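Local coordinates for protein beta-glucosidase (Chaetomella raphigera, PDB 6JXG) that probably hydrolyses terminal, non-reducing beta-D-glucosyl residues, releasing beta-D-glucose during cellulose breakdown, as a secreted glycoside hydrolase of family 3, at residues D398-L403 with I518-V523. Numbering follows the deposited sequence.
Sequences DAITPL and ILYGSV
Leu-403, on helix 396-406, and Tyr-520, just past the end of helix 511-519, are the residues whose CA atoms come closest across the two segments, 8.1 Å apart. That gap is bridged by side chains. Leu-403 lies over one face of the Tyr-520 ring: its CB makes a CH-pi contact 4.0 Å from the ring centroid and 16° off the normal, displaced toward the rim. The two side chains run past each other in opposite directions, and with CG of Leu-403 anti to its carbonyl carbon (chi1 -69°) the branch is carried back along the ring, bringing CD1 to 3.6 Å from CD2 of Tyr-520. Ile-400, one turn earlier, puts CG2 at the edge of the same ring, near its plane, 4.1 Å from OH of Tyr-520, the two side chains crossing at about a right angle. Its other branch reaches the second helix, where CD1 lies 4.2 Å from CD1 of Leu-519. Leu-346 and Gln-407 also touch the tyrosine. Cut back to an alanine, Tyr-520 would probably leave CB and CD1 of Leu-403 without the ring they lie against and open a gap beside Ile-400. Between helix 396-406 and the end of helix 511-519 with the turn that follows it, in the family 3 C-terminal domain, cohesion is therefore apolar and CH-pi, without polar pairing between the segments, the Ile-400 and Leu-519 end buried and the Leu-403 end nearer the solvent.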
loop_
_atom_site.group_PDB
_atom_site.type_symbol
_atom_site.label_atom_id
_atom_site.label_comp_id
_atom_site.label_asym_id
_atom_site.label_seq_id
_atom_site.Cartn_x
_atom_site.Cartn_y
_atom_site.Cartn_z
ATOM N N ASP A 398 23.808 10.160 8.047
ATOM C CA ASP A 398 23.575 11.606 7.830
ATOM C C ASP A 398 22.913 12.193 9.036
ATOM O O ASP A 398 23.241 13.275 9.491
ATOM C CB ASP A 398 22.683 11.846 6.567
ATOM C CG ASP A 398 23.334 11.383 5.265
ATOM O OD1 ASP A 398 24.575 11.083 5.273
ATOM O OD2 ASP A 398 22.607 11.323 4.223
ATOM N N ALA A 399 21.861 11.534 9.538
ATOM C CA ALA A 399 21.111 12.030 10.694
ATOM C C ALA A 399 21.834 11.775 12.025
ATOM O O ALA A 399 21.756 12.567 12.926
ATOM C CB ALA A 399 19.748 11.393 10.763
ATOM N N ILE A 400 22.484 10.646 12.163
ATOM C CA ILE A 400 23.092 10.319 13.443
ATOM C C ILE A 400 24.343 11.169 13.762
ATOM O O ILE A 400 24.496 11.630 14.884
ATOM C CB ILE A 400 23.456 8.831 13.466
ATOM C CG1 ILE A 400 22.157 7.995 13.519
ATOM C CG2 ILE A 400 24.471 8.512 14.574
ATOM C CD1 ILE A 400 22.422 6.543 13.202
ATOM N N THR A 401 25.147 11.420 12.746
ATOM C CA THR A 401 26.440 12.069 12.916
ATOM C C THR A 401 26.326 13.353 13.745
ATOM O O THR A 401 26.918 13.429 14.819
ATOM C CB THR A 401 27.113 12.332 11.574
ATOM O OG1 THR A 401 27.496 11.078 11.023
ATOM C CG2 THR A 401 28.366 13.238 11.746
ATOM N N PRO A 402 25.474 14.325 13.326
ATOM C CA PRO A 402 25.435 15.533 14.159
ATOM C C PRO A 402 24.936 15.298 15.583
ATOM O O PRO A 402 25.371 15.990 16.520
ATOM C CB PRO A 402 24.512 16.481 13.391
ATOM C CG PRO A 402 23.896 15.726 12.271
ATOM C CD PRO A 402 24.509 14.348 12.227
ATOM N N LEU A 403 24.021 14.341 15.749
ATOM C CA LEU A 403 23.392 14.100 17.019
ATOM C C LEU A 403 24.404 13.467 18.004
ATOM O O LEU A 403 24.460 13.830 19.210
ATOM C CB LEU A 403 22.157 13.174 16.877
ATOM C CG LEU A 403 20.952 13.764 16.150
ATOM C CD1 LEU A 403 19.884 12.688 15.959
ATOM C CD2 LEU A 403 20.335 14.959 16.906
ATOM N N ILE A 518 13.468 8.477 16.421
ATOM C CA ILE A 518 13.197 7.353 17.354
ATOM C C ILE A 518 14.446 6.912 18.126
ATOM O O ILE A 518 14.403 6.735 19.369
ATOM C CB ILE A 518 12.521 6.163 16.600
ATOM C CG1 ILE A 518 11.037 6.502 16.383
ATOM C CG2 ILE A 518 12.637 4.820 17.328
ATOM C CD1 ILE A 518 10.812 6.962 15.020
ATOM N N LEU A 519 15.546 6.729 17.430
ATOM C CA LEU A 519 16.770 6.245 18.086
ATOM C C LEU A 519 17.230 7.123 19.221
ATOM O O LEU A 519 17.666 6.597 20.241
ATOM C CB LEU A 519 17.911 6.134 17.103
ATOM C CG LEU A 519 17.814 5.023 16.046
ATOM C CD1 LEU A 519 19.061 5.050 15.154
ATOM C CD2 LEU A 519 17.583 3.657 16.639
ATOM N N TYR A 520 17.130 8.439 19.065
ATOM C CA TYR A 520 17.600 9.360 20.123
ATOM C C TYR A 520 16.484 9.783 21.067
ATOM O O TYR A 520 16.654 10.623 21.932
ATOM C CB TYR A 520 18.349 10.540 19.481
ATOM C CG TYR A 520 19.816 10.220 19.237
ATOM C CD1 TYR A 520 20.767 10.356 20.278
ATOM C CD2 TYR A 520 20.261 9.754 17.995
ATOM C CE1 TYR A 520 22.109 10.051 20.068
ATOM C CE2 TYR A 520 21.588 9.414 17.783
ATOM C CZ TYR A 520 22.515 9.588 18.803
ATOM O OH TYR A 520 23.828 9.264 18.566
ATOM N N GLY A 521 15.299 9.221 20.883
ATOM C CA GLY A 521 14.230 9.372 21.821
ATOM C C GLY A 521 13.404 10.644 21.767
ATOM O O GLY A 521 12.672 10.907 22.711
ATOM N N SER A 522 13.496 11.442 20.702
ATOM C CA SER A 522 12.653 12.631 20.632
ATOM C C SER A 522 11.216 12.201 20.609
ATOM O O SER A 522 10.327 12.883 21.170
ATOM C CB SER A 522 12.987 13.549 19.424
ATOM O OG SER A 522 12.874 12.856 18.171
ATOM N N VAL A 523 10.966 11.050 19.987
ATOM C CA VAL A 523 9.600 10.545 19.933
ATOM C C VAL A 523 9.674 9.065 20.235
ATOM O O VAL A 523 10.686 8.402 19.914
ATOM C CB VAL A 523 9.053 10.760 18.508
ATOM C CG1 VAL A 523 7.748 10.060 18.307
ATOM C CG2 VAL A 523 8.953 12.263 18.249
#